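Local coordinates for protein probable peptidyl-prolyl cis-trans isomerase (Mimivirus, PDB 2OSE) that belongs to the cyclophilins, assembles as a homotrimer and probably binds cyclosporin A and isomerises peptidyl-prolyl bonds, at residues K80-L85 / Y89-D94; D181-M186 / P196-G201; L35-D38 / V44-F47; P9-N14 / F47-N52; Y134-E137 / R141-D144. All blocks are in the same frame, centred on the assembly; numbering follows the deposited sequence.

Interaction 1: residues K80-L85 / Y89-D94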
# COMPACT_ATOMS: atom_id res chain seq x y z
N LYS A 80 4.81 10.56 -10.44
CA LYS A 80 4.32 9.21 -10.66
C LYS A 80 2.80 9.20 -10.70
O LYS A 80 2.15 10.06 -10.10
CB LYS A 80 4.80 8.25 -9.56
CG LYS A 80 6.33 8.24 -9.37
CD LYS A 80 6.76 7.16 -8.36
CE LYS A 80 8.31 7.16 -8.20
NZ LYS A 80 8.68 6.29 -7.02
N PHE A 81 2.23 8.24 -11.42
CA PHE A 81 0.80 7.99 -11.33
C PHE A 81 0.63 7.09 -10.13
O PHE A 81 1.02 5.92 -10.17
CB PHE A 81 0.25 7.40 -12.64
CG PHE A 81 0.16 8.43 -13.74
CD1 PHE A 81 -0.97 9.26 -13.85
CD2 PHE A 81 1.23 8.65 -14.59
CE1 PHE A 81 -1.03 10.26 -14.83
CE2 PHE A 81 1.18 9.64 -15.58
CZ PHE A 81 0.04 10.44 -15.70
N HIS A 82 0.06 7.66 -9.06
CA HIS A 82 0.12 7.04 -7.72
C HIS A 82 -1.09 6.20 -7.33
O HIS A 82 -1.01 5.35 -6.42
CB HIS A 82 0.46 8.08 -6.63
CG HIS A 82 -0.52 9.22 -6.49
ND1 HIS A 82 -1.82 9.04 -6.06
CD2 HIS A 82 -0.37 10.55 -6.65
CE1 HIS A 82 -2.42 10.21 -5.98
NE2 HIS A 82 -1.56 11.14 -6.34
N ASN A 83 -2.21 6.42 -8.02
CA ASN A 83 -3.43 5.66 -7.80
C ASN A 83 -3.89 5.37 -9.21
O ASN A 83 -4.02 6.32 -10.03
CB ASN A 83 -4.52 6.50 -7.09
CG ASN A 83 -4.38 6.51 -5.57
OD1 ASN A 83 -5.22 5.96 -4.87
ND2 ASN A 83 -3.34 7.17 -5.05
N VAL A 84 -4.09 4.09 -9.51
CA VAL A 84 -4.46 3.62 -10.85
C VAL A 84 -5.48 2.52 -10.67
O VAL A 84 -5.37 1.69 -9.73
CB VAL A 84 -3.27 3.16 -11.73
CG1 VAL A 84 -2.23 4.29 -11.91
CG2 VAL A 84 -2.60 1.86 -11.18
N LEU A 85 -6.51 2.54 -11.52
CA LEU A 85 -7.60 1.60 -11.40
C LEU A 85 -8.08 1.20 -12.78
O LEU A 85 -8.65 2.03 -13.51
CB LEU A 85 -8.75 2.19 -10.55
CG LEU A 85 -9.91 1.23 -10.28
CD1 LEU A 85 -9.41 -0.00 -9.50
CD2 LEU A 85 -11.14 1.90 -9.60
N TYR A 89 -9.58 4.87 -13.93
CA TYR A 89 -8.80 6.13 -13.89
C TYR A 89 -7.35 5.95 -13.56
O TYR A 89 -6.93 4.88 -13.07
CB TYR A 89 -9.41 7.15 -12.89
CG TYR A 89 -9.67 6.57 -11.49
CD1 TYR A 89 -8.62 6.31 -10.61
CD2 TYR A 89 -10.98 6.32 -11.05
CE1 TYR A 89 -8.86 5.78 -9.31
CE2 TYR A 89 -11.23 5.78 -9.75
CZ TYR A 89 -10.16 5.51 -8.92
OH TYR A 89 -10.39 4.98 -7.66
N ILE A 90 -6.58 7.01 -13.81
CA ILE A 90 -5.22 7.11 -13.27
C ILE A 90 -5.15 8.47 -12.56
O ILE A 90 -5.88 9.39 -12.93
CB ILE A 90 -4.15 7.02 -14.38
CG1 ILE A 90 -4.36 8.10 -15.45
CG2 ILE A 90 -4.10 5.60 -15.00
CD1 ILE A 90 -3.29 8.08 -16.51
N VAL A 91 -4.26 8.61 -11.58
CA VAL A 91 -4.18 9.82 -10.74
C VAL A 91 -2.73 10.18 -10.53
O VAL A 91 -1.90 9.30 -10.35
CB VAL A 91 -4.94 9.64 -9.38
CG1 VAL A 91 -4.82 10.89 -8.53
CG2 VAL A 91 -6.39 9.35 -9.63
N SER A 92 -2.41 11.47 -10.60
CA SER A 92 -1.05 11.94 -10.37
C SER A 92 -1.06 13.31 -9.70
O SER A 92 -2.12 13.80 -9.34
CB SER A 92 -0.26 11.97 -11.69
OG SER A 92 1.12 12.13 -11.44
N GLY A 93 0.11 13.91 -9.50
CA GLY A 93 0.18 15.29 -9.01
C GLY A 93 1.01 15.59 -7.78
O GLY A 93 1.01 16.73 -7.31
N ASP A 94 1.71 14.58 -7.25
CA ASP A 94 2.64 14.76 -6.12
C ASP A 94 3.93 15.40 -6.60
O ASP A 94 4.96 14.72 -6.76
CB ASP A 94 2.98 13.42 -5.48
CG ASP A 94 2.04 13.07 -4.36
OD1 ASP A 94 0.98 13.72 -4.19
OD2 ASP A 94 2.39 12.12 -3.63

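Interaction 2: residues D181-M186 / P196-G201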
# COMPACT_ATOMS: atom_id res chain seq x y z
N ASP A 181 -5.35 3.71 -23.45
CA ASP A 181 -5.59 2.30 -23.71
C ASP A 181 -4.40 1.38 -23.34
O ASP A 181 -4.59 0.34 -22.76
CB ASP A 181 -5.97 2.05 -25.17
CG ASP A 181 -7.26 2.74 -25.58
OD1 ASP A 181 -8.16 2.94 -24.74
OD2 ASP A 181 -7.37 3.09 -26.77
N LYS A 182 -3.19 1.78 -23.72
CA LYS A 182 -1.96 1.03 -23.39
C LYS A 182 -1.80 0.90 -21.86
O LYS A 182 -1.53 -0.20 -21.35
CB LYS A 182 -0.75 1.73 -23.99
CG LYS A 182 -0.62 1.56 -25.53
CD LYS A 182 0.66 2.24 -26.06
CE LYS A 182 0.74 2.03 -27.58
NZ LYS A 182 2.02 2.63 -28.13
N ILE A 183 -1.95 2.02 -21.16
CA ILE A 183 -1.92 2.04 -19.69
C ILE A 183 -2.94 1.07 -19.10
O ILE A 183 -2.59 0.20 -18.29
CB ILE A 183 -2.15 3.49 -19.12
CG1 ILE A 183 -0.96 4.40 -19.49
CG2 ILE A 183 -2.32 3.44 -17.60
CD1 ILE A 183 -1.26 5.93 -19.35
N ASN A 184 -4.19 1.21 -19.55
CA ASN A 184 -5.28 0.35 -19.09
C ASN A 184 -5.05 -1.14 -19.32
O ASN A 184 -5.38 -1.97 -18.43
CB ASN A 184 -6.61 0.77 -19.72
CG ASN A 184 -7.76 0.27 -18.96
OD1 ASN A 184 -7.84 0.47 -17.75
ND2 ASN A 184 -8.69 -0.44 -19.64
N SER A 185 -4.55 -1.48 -20.50
CA SER A 185 -4.17 -2.88 -20.75
C SER A 185 -3.12 -3.37 -19.75
O SER A 185 -3.24 -4.46 -19.23
CB SER A 185 -3.65 -3.08 -22.16
OG SER A 185 -4.77 -3.00 -23.03
N MET A 186 -2.10 -2.57 -19.50
CA MET A 186 -1.02 -2.99 -18.61
C MET A 186 -1.40 -3.09 -17.14
O MET A 186 -0.66 -3.69 -16.36
CB MET A 186 0.18 -2.09 -18.77
CG MET A 186 0.80 -2.23 -20.12
SD MET A 186 2.29 -1.28 -20.19
CE MET A 186 1.64 0.26 -20.76
N PRO A 196 2.96 -1.91 -13.13
CA PRO A 196 4.12 -1.10 -13.49
C PRO A 196 3.96 0.34 -12.95
O PRO A 196 2.85 0.74 -12.67
CB PRO A 196 4.12 -1.14 -15.02
CG PRO A 196 2.70 -1.47 -15.41
CD PRO A 196 2.19 -2.35 -14.32
N THR A 197 5.07 1.06 -12.76
CA THR A 197 5.00 2.48 -12.33
C THR A 197 5.10 3.46 -13.50
O THR A 197 6.15 3.60 -14.14
CB THR A 197 6.01 2.79 -11.22
OG1 THR A 197 5.61 2.08 -10.05
CG2 THR A 197 6.02 4.30 -10.87
N PHE A 198 3.99 4.14 -13.78
CA PHE A 198 3.96 5.16 -14.83
C PHE A 198 4.33 6.51 -14.27
O PHE A 198 4.03 6.83 -13.12
CB PHE A 198 2.55 5.21 -15.46
CG PHE A 198 2.16 3.93 -16.13
CD1 PHE A 198 2.66 3.60 -17.38
CD2 PHE A 198 1.32 3.03 -15.50
CE1 PHE A 198 2.31 2.41 -17.99
CE2 PHE A 198 0.97 1.82 -16.12
CZ PHE A 198 1.45 1.51 -17.34
N SER A 199 4.92 7.35 -15.10
CA SER A 199 5.22 8.71 -14.65
C SER A 199 5.06 9.69 -15.78
O SER A 199 4.94 9.29 -16.95
CB SER A 199 6.64 8.79 -14.07
OG SER A 199 7.55 8.25 -15.01
N ILE A 200 5.06 10.97 -15.43
CA ILE A 200 5.01 12.05 -16.40
C ILE A 200 6.44 12.38 -16.82
O ILE A 200 7.33 12.55 -15.95
CB ILE A 200 4.29 13.31 -15.80
CG1 ILE A 200 2.86 12.93 -15.36
CG2 ILE A 200 4.31 14.48 -16.76
CD1 ILE A 200 2.13 14.03 -14.44
N GLY A 201 6.68 12.45 -18.14
CA GLY A 201 7.94 12.93 -18.69
C GLY A 201 7.85 14.40 -19.03
O GLY A 201 7.25 15.17 -18.28

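Interaction 3: residues L35-D38 / V44-F47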
# COMPACT_ATOMS: atom_id res chain seq x y z
N LEU A 35 -8.03 22.30 -21.81
CA LEU A 35 -8.63 22.66 -20.54
C LEU A 35 -9.78 23.64 -20.73
O LEU A 35 -9.87 24.34 -21.76
CB LEU A 35 -7.58 23.23 -19.57
CG LEU A 35 -6.59 22.10 -19.22
CD1 LEU A 35 -5.24 22.40 -19.87
CD2 LEU A 35 -6.44 21.93 -17.78
N PHE A 36 -10.67 23.67 -19.74
CA PHE A 36 -11.88 24.50 -19.81
C PHE A 36 -11.72 25.49 -18.66
O PHE A 36 -12.13 25.20 -17.55
CB PHE A 36 -13.17 23.69 -19.65
CG PHE A 36 -13.22 22.36 -20.42
CD1 PHE A 36 -12.87 22.29 -21.78
CD2 PHE A 36 -13.65 21.21 -19.79
CE1 PHE A 36 -12.94 21.08 -22.46
CE2 PHE A 36 -13.74 20.01 -20.45
CZ PHE A 36 -13.37 19.93 -21.79
N ARG A 37 -11.08 26.62 -18.91
CA ARG A 37 -10.77 27.56 -17.83
C ARG A 37 -12.07 28.01 -17.16
O ARG A 37 -12.04 28.24 -15.95
CB ARG A 37 -9.97 28.76 -18.34
CG ARG A 37 -9.34 29.61 -17.23
CD ARG A 37 -8.84 30.95 -17.79
NE ARG A 37 -8.03 31.67 -16.80
CZ ARG A 37 -8.48 32.65 -16.02
NH1 ARG A 37 -9.74 33.01 -16.09
NH2 ARG A 37 -7.68 33.24 -15.14
N ASP A 38 -13.18 28.09 -17.92
CA ASP A 38 -14.53 28.45 -17.37
C ASP A 38 -15.16 27.41 -16.43
O ASP A 38 -16.23 27.64 -15.86
CB ASP A 38 -15.56 28.86 -18.46
CG ASP A 38 -15.92 27.74 -19.46
OD1 ASP A 38 -16.01 26.53 -19.13
OD2 ASP A 38 -16.19 28.10 -20.63
N VAL A 44 -7.62 25.30 -13.01
CA VAL A 44 -7.07 25.29 -14.39
C VAL A 44 -5.72 26.02 -14.48
O VAL A 44 -4.75 25.48 -15.05
CB VAL A 44 -8.10 25.85 -15.40
CG1 VAL A 44 -7.45 26.11 -16.80
CG2 VAL A 44 -9.23 24.87 -15.51
N GLU A 45 -5.64 27.23 -13.92
CA GLU A 45 -4.37 27.95 -13.95
C GLU A 45 -3.25 27.24 -13.19
O GLU A 45 -2.12 27.19 -13.66
CB GLU A 45 -4.52 29.44 -13.50
CG GLU A 45 -5.35 30.29 -14.46
CD GLU A 45 -4.77 30.42 -15.90
OE1 GLU A 45 -3.53 30.34 -16.11
OE2 GLU A 45 -5.58 30.63 -16.82
N ASN A 46 -3.58 26.63 -12.05
CA ASN A 46 -2.58 25.86 -11.33
C ASN A 46 -2.12 24.67 -12.19
O ASN A 46 -0.93 24.44 -12.30
CB ASN A 46 -3.15 25.35 -10.00
CG ASN A 46 -2.12 24.60 -9.16
OD1 ASN A 46 -1.01 25.09 -8.92
ND2 ASN A 46 -2.50 23.40 -8.69
N PHE A 47 -3.05 23.96 -12.80
CA PHE A 47 -2.69 22.84 -13.69
C PHE A 47 -1.78 23.31 -14.82
O PHE A 47 -0.69 22.76 -15.01
CB PHE A 47 -3.93 22.14 -14.25
CG PHE A 47 -3.60 20.86 -15.00
CD1 PHE A 47 -3.56 19.64 -14.32
CD2 PHE A 47 -3.33 20.88 -16.38
CE1 PHE A 47 -3.24 18.45 -14.99
CE2 PHE A 47 -3.00 19.69 -17.07
CZ PHE A 47 -2.97 18.48 -16.38

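Interaction 4: residues P9-N14 / F47-N52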
# COMPACT_ATOMS: atom_id res chain seq x y z
N PRO A 9 -3.40 34.46 -13.16
CA PRO A 9 -2.89 34.64 -14.53
C PRO A 9 -3.99 34.22 -15.49
O PRO A 9 -5.01 33.66 -15.07
CB PRO A 9 -1.68 33.70 -14.61
CG PRO A 9 -1.95 32.66 -13.56
CD PRO A 9 -2.70 33.36 -12.46
N ASN A 10 -3.84 34.55 -16.76
CA ASN A 10 -4.83 34.08 -17.72
C ASN A 10 -4.14 33.43 -18.88
O ASN A 10 -3.41 34.09 -19.63
CB ASN A 10 -5.78 35.19 -18.14
CG ASN A 10 -7.03 34.65 -18.79
OD1 ASN A 10 -6.97 33.77 -19.65
ND2 ASN A 10 -8.19 35.18 -18.39
N SER A 11 -4.33 32.11 -19.01
CA SER A 11 -3.55 31.31 -19.94
C SER A 11 -4.31 31.08 -21.24
O SER A 11 -3.80 30.41 -22.16
CB SER A 11 -3.12 30.00 -19.29
OG SER A 11 -2.04 30.20 -18.38
N GLY A 12 -5.52 31.63 -21.29
CA GLY A 12 -6.43 31.51 -22.40
C GLY A 12 -7.71 30.86 -21.92
O GLY A 12 -7.74 30.30 -20.83
N LYS A 13 -8.75 30.93 -22.75
CA LYS A 13 -10.02 30.30 -22.50
C LYS A 13 -9.93 28.76 -22.51
O LYS A 13 -10.57 28.09 -21.69
CB LYS A 13 -11.02 30.77 -23.56
CG LYS A 13 -12.41 30.12 -23.49
CD LYS A 13 -13.30 30.50 -24.69
CE LYS A 13 -14.79 30.46 -24.31
NZ LYS A 13 -15.69 30.02 -25.44
N ASN A 14 -9.18 28.22 -23.46
CA ASN A 14 -8.99 26.79 -23.59
C ASN A 14 -7.51 26.50 -23.78
O ASN A 14 -7.08 26.21 -24.90
CB ASN A 14 -9.80 26.22 -24.73
CG ASN A 14 -11.30 26.30 -24.48
OD1 ASN A 14 -11.98 27.11 -25.10
ND2 ASN A 14 -11.81 25.47 -23.58
N PHE A 47 -3.05 23.96 -12.80
CA PHE A 47 -2.69 22.84 -13.69
C PHE A 47 -1.78 23.31 -14.82
O PHE A 47 -0.69 22.76 -15.01
CB PHE A 47 -3.93 22.14 -14.25
CG PHE A 47 -3.60 20.86 -15.00
CD1 PHE A 47 -3.56 19.64 -14.32
CD2 PHE A 47 -3.33 20.88 -16.38
CE1 PHE A 47 -3.24 18.45 -14.99
CE2 PHE A 47 -3.00 19.69 -17.07
CZ PHE A 47 -2.97 18.48 -16.38
N VAL A 48 -2.21 24.33 -15.56
CA VAL A 48 -1.39 24.85 -16.66
C VAL A 48 -0.00 25.36 -16.22
O VAL A 48 1.00 25.09 -16.89
CB VAL A 48 -2.15 25.93 -17.52
CG1 VAL A 48 -1.27 26.46 -18.62
CG2 VAL A 48 -3.40 25.38 -18.14
N GLN A 49 0.09 26.09 -15.10
CA GLN A 49 1.41 26.61 -14.72
C GLN A 49 2.34 25.53 -14.22
O GLN A 49 3.55 25.66 -14.31
CB GLN A 49 1.32 27.74 -13.70
CG GLN A 49 0.49 28.92 -14.16
CD GLN A 49 0.91 29.46 -15.52
OE1 GLN A 49 2.09 29.45 -15.89
NE2 GLN A 49 -0.06 29.97 -16.27
N LEU A 50 1.77 24.44 -13.69
CA LEU A 50 2.60 23.31 -13.27
C LEU A 50 3.10 22.53 -14.47
O LEU A 50 4.13 21.87 -14.44
CB LEU A 50 1.81 22.39 -12.36
CG LEU A 50 1.67 22.93 -10.92
CD1 LEU A 50 0.86 21.93 -10.13
CD2 LEU A 50 3.04 23.10 -10.30
N THR A 51 2.32 22.59 -15.54
CA THR A 51 2.69 21.98 -16.78
C THR A 51 3.85 22.76 -17.40
O THR A 51 4.81 22.18 -17.88
CB THR A 51 1.44 21.97 -17.64
OG1 THR A 51 0.79 20.71 -17.47
CG2 THR A 51 1.75 22.26 -19.03
N ASN A 52 3.79 24.09 -17.31
CA ASN A 52 4.93 24.92 -17.72
C ASN A 52 6.21 24.80 -16.90
O ASN A 52 7.30 24.97 -17.45
CB ASN A 52 4.53 26.39 -17.87
CG ASN A 52 4.55 26.81 -19.32
OD1 ASN A 52 3.83 26.26 -20.14
ND2 ASN A 52 5.44 27.75 -19.65

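Interaction 5: residues Y134-E137 / R141-D144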
# COMPACT_ATOMS: atom_id res chain seq x y z
N TYR A 134 -9.59 17.48 -1.62
CA TYR A 134 -9.28 17.00 -0.26
C TYR A 134 -10.05 17.87 0.78
O TYR A 134 -10.63 18.90 0.42
CB TYR A 134 -7.78 16.99 0.01
CG TYR A 134 -7.15 18.34 0.22
CD1 TYR A 134 -7.03 18.87 1.51
CD2 TYR A 134 -6.63 19.07 -0.85
CE1 TYR A 134 -6.43 20.08 1.74
CE2 TYR A 134 -6.01 20.29 -0.64
CZ TYR A 134 -5.92 20.79 0.66
OH TYR A 134 -5.32 21.99 0.88
N THR A 135 -10.07 17.40 2.03
CA THR A 135 -10.81 18.06 3.13
C THR A 135 -9.81 18.44 4.20
O THR A 135 -8.90 17.67 4.54
CB THR A 135 -11.91 17.13 3.67
OG1 THR A 135 -12.82 16.81 2.61
CG2 THR A 135 -12.72 17.81 4.76
N ASP A 136 -9.94 19.67 4.72
CA ASP A 136 -9.01 20.14 5.72
C ASP A 136 -9.53 19.78 7.11
O ASP A 136 -10.57 19.14 7.23
CB ASP A 136 -8.73 21.64 5.55
CG ASP A 136 -9.91 22.52 5.98
OD1 ASP A 136 -11.02 22.02 6.31
OD2 ASP A 136 -9.71 23.75 5.96
N GLU A 137 -8.82 20.22 8.15
CA GLU A 137 -9.21 19.92 9.54
C GLU A 137 -10.62 20.39 9.96
O GLU A 137 -11.15 19.91 10.95
CB GLU A 137 -8.11 20.33 10.53
CG GLU A 137 -7.76 21.79 10.55
CD GLU A 137 -6.90 22.20 11.76
OE1 GLU A 137 -5.93 21.47 12.12
OE2 GLU A 137 -7.18 23.29 12.33
N ARG A 141 -13.55 21.78 1.81
CA ARG A 141 -13.02 21.26 0.54
C ARG A 141 -12.01 22.19 -0.14
O ARG A 141 -12.24 23.39 -0.27
CB ARG A 141 -14.23 20.98 -0.38
CG ARG A 141 -13.92 20.54 -1.82
CD ARG A 141 -15.17 19.98 -2.50
NE ARG A 141 -15.97 20.98 -3.24
CZ ARG A 141 -17.18 21.42 -2.88
NH1 ARG A 141 -17.79 20.98 -1.78
NH2 ARG A 141 -17.81 22.32 -3.64
N TYR A 142 -10.89 21.62 -0.58
CA TYR A 142 -9.86 22.34 -1.34
C TYR A 142 -9.29 21.46 -2.45
O TYR A 142 -9.52 20.27 -2.46
CB TYR A 142 -8.71 22.85 -0.45
CG TYR A 142 -9.10 23.98 0.50
CD1 TYR A 142 -9.19 25.32 0.05
CD2 TYR A 142 -9.40 23.72 1.85
CE1 TYR A 142 -9.57 26.37 0.93
CE2 TYR A 142 -9.79 24.76 2.74
CZ TYR A 142 -9.87 26.07 2.27
OH TYR A 142 -10.24 27.06 3.16
N TYR A 143 -8.54 22.07 -3.36
CA TYR A 143 -7.90 21.38 -4.46
C TYR A 143 -6.44 21.74 -4.48
O TYR A 143 -6.00 22.72 -3.85
CB TYR A 143 -8.57 21.72 -5.79
CG TYR A 143 -10.00 21.27 -5.84
CD1 TYR A 143 -10.34 20.03 -6.38
CD2 TYR A 143 -11.02 22.06 -5.34
CE1 TYR A 143 -11.64 19.61 -6.41
CE2 TYR A 143 -12.31 21.65 -5.36
CZ TYR A 143 -12.62 20.42 -5.89
OH TYR A 143 -13.93 20.00 -5.95
N ASP A 144 -5.68 20.91 -5.17
CA ASP A 144 -4.27 21.16 -5.36
C ASP A 144 -3.85 20.65 -6.77
O ASP A 144 -4.67 20.59 -7.70
CB ASP A 144 -3.44 20.60 -4.16
CG ASP A 144 -3.67 19.11 -3.89
OD1 ASP A 144 -4.13 18.37 -4.81
OD2 ASP A 144 -3.37 18.65 -2.73

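Interaction 1: residues K80-L85 / Y89-D94
The phenol ring of Y89 lies over L85, whose CB stands above one ring face, 4.0 Å from the centroid, while L85 CD2 approaches Y89 OH at 3.7 Å. This is one side of a short antiparallel β hairpin, strands 83-85 and 89-92, in the cyclophilin β-barrel. Y89 can fold back on its partner because its CG sits between backbone N and carbonyl carbon (chi1 51°). Y89 and L85 also form a hydrogen-bonded pair, L85 N reaching Y89 O at 2.8 Å. The bond from V91 N to N83 O is weak, its N-H poorly aimed. V84 and I90 share the other face, CG1 against CG2, and here F81 joins them: its CE1 packs on I90 CD1 at 3.6 Å, while S92 CB covers one face of its ring. H82 leans over the hairpin so that CE1 touches V91 CG1 at 3.6 Å. N83 ND2 fixes the rotation of that imidazole by donating to H82 ND1 in the ring plane, 2.6 Å away. The second subunit borders this side, with its G192 packing on H82, N83 and V91. At the far end S92 OG donates to K80 O at 2.7 Å from well above the carbonyl plane.

Interaction 2: residues D181-M186 / P196-G201
The ring of F198 is covered on one face by I183 and met at its edge by M186. I183 CG1 stands almost over the ring, 4.2 Å from the centroid and 15° off its normal, in a CH-pi contact. The other branch of I183, CG2, reaches F198 CE2 at 4.0 Å, so the forked side chain straddles a good part of the face. M186 comes in near the ring plane: SD lies 5.3 Å from the F198 centroid, a Met-aromatic contact at the edge, and CE closes to 3.6 Å from F198 CE1. The bend at the last torsion of M186 (chi3 -90°) turns this methyl back to the rim. The puckered ring of P196 rests on the same methionine, its CG 4.2 Å from M186 CB and its CD 3.8 Å from M186 O. As in other cyclophilins, helix 177-186 lies over one end of the β-barrel, and here the F198 ring reaches from segment 196-201 to the helix. I21, L23 and I28 of neighbouring strands continue the apolar layer, and D136 of the third subunit packs on M186 from outside. Since the segments share no hydrogen bond, helix and strand are joined here by dispersion, shape and the weak polarity of C-H and sulfur at an aromatic ring.

Interaction 3: residues L35-D38 / V44-F47
A salt bridge set beside an apolar patch joins segment 35-38, where strand 26-35 turns into a short 3-10 segment, to the first half of helix 41-52, which follows it in the chain. R37 NE donates to E45 OE2 at 2.7 Å in a nearly straight bond (164° at the hydrogen). The carboxylate oxygen lies in the guanidinium plane and is itself approached on its anti side. Of the guanidinium nitrogens only NE bonds to this oxygen; R37 NH2 stays 3.7 Å from E45 OE2, so the two-pronged grip of a paired arginine and carboxylate is not formed. The arginine chain runs extended from CG to NE, whereas the glutamate folds at its second torsion (chi2 -62°), and that fold brings the carboxylate round to meet it. Helix 41-52 is one of the helices that cap the open ends of the cyclophilin β-barrel, and below the ion pair it presses V44 and F47 onto the strand end. V44 spreads its two methyls along the turn: CG1 sits 3.8 Å from R37 CA and 4.0 Å from L35 CB, while CG2 comes within 3.6 Å of F36 O. Deeper, L35 CD2 strikes the F47 ring at CD2, 3.6 Å away, the two side chains crossing at about a right angle. V17 and L129, from other strands, touch both L35 and F47 and so extend this packing into the barrel. Beyond the pair itself, R37 NH2 donates to P9 O.

Interaction 4: residues P9-N14 / F47-N52
S11 OG lies 2.9 Å from Q49 NE2, close enough to suggest a hydrogen bond, yet the angle is poor and none is made. The pair illustrates how two polar groups may be drawn together by a third: S11 OG is hydrogen-bonded to E45 OE1, one turn back on the helix, and Q49 NE2 gives the same oxygen a weak bond. The serine oxygen also rests on V48, with CG1 3.8 Å away, and S11 CB is 4.1 Å from that same V48 methyl. P9 completes the shell more loosely, its CG 4.3 Å from Q49 NE2. The bend at the second torsion of Q49 (chi2 -52°) turns the carboxamide, which reaches out from the helix, towards S11. In the next shell an Asx turn shapes the incoming chain: N10 OD1 accepts from G12 N at 3.1 Å, with the donor in the carbonyl plane, and this local loop sets the course of the backbone around S11. On the helix side, N52 N bonds to V48 O at 3.0 Å, part of the regular helical bonding that fixes the backbone carrying V48 and Q49. Further out, Y3 packs against both P9 and Q49, and N14 ND2 is bonded to L35 O as the segment approaches strand 16-23. The whole is an N-terminal arm laid across the outside of helix 41-52, one of the helices capping the cyclophilin β-barrel.

Interaction 5: residues Y134-E137 / R141-D144
Two first torsions set Y142 CB against the ring of Y134. In Y134, CG is tucked between the backbone N and the carbonyl carbon (chi1 74°), turning the ring across to the partner strand; in Y142, CG is opposite the carbonyl carbon (chi1 -70°), which sends its ring outward and leaves CB under the Y134 face. Y142 CB thus sits 4.0 Å from the Y134 centroid, a CH-pi contact, and 3.6 Å from Y134 CZ. The two tyrosines are a hydrogen-bonded pair in the β hairpin formed by the end of strand 128-135 and strand 141-142, a projection from the cyclophilin barrel: Y134 N reaches Y142 O at 2.9 Å, nearly straight at 170°, and Y142 N returns the bond to Y134 O. Carboxylates flank both rings. D136 OD2 meets the edge of the Y142 ring at CE2, 3.4 Å away, while its OD1 accepts from N140 N and S138 N within the turn. D144 OD2 lies 3.7 Å from Y134 CE2; D144 OD1 is bonded to T146 and salt-bridged to R193 of the second subunit, which also packs on Y134. An oxygen at a ring edge faces the slightly positive aromatic hydrogens, so the D136 contact is probably mildly attractive.

In the fold
From the N terminus, interaction 4 brings residues 9-14 against helix 41-52 and closes the longest loop, one that spans strands 16-23 and 26-35. Interaction 3 lies wholly within that span and ends on the same helix; the two share F47 and touch, together binding arm, strand end and helix into one unit. The other three follow in series. Interactions 1 and 5 each close a tight hairpin, joined to the same sheet, and both face the second subunit. Interaction 2 comes last, closing the loop between helix 177-186 and strand 198-205; it abuts interaction 1, where the backbones of F81 and F198 probably hydrogen-bond. Interactions 3 and 4 lie across the chain's centre from 1 and 2.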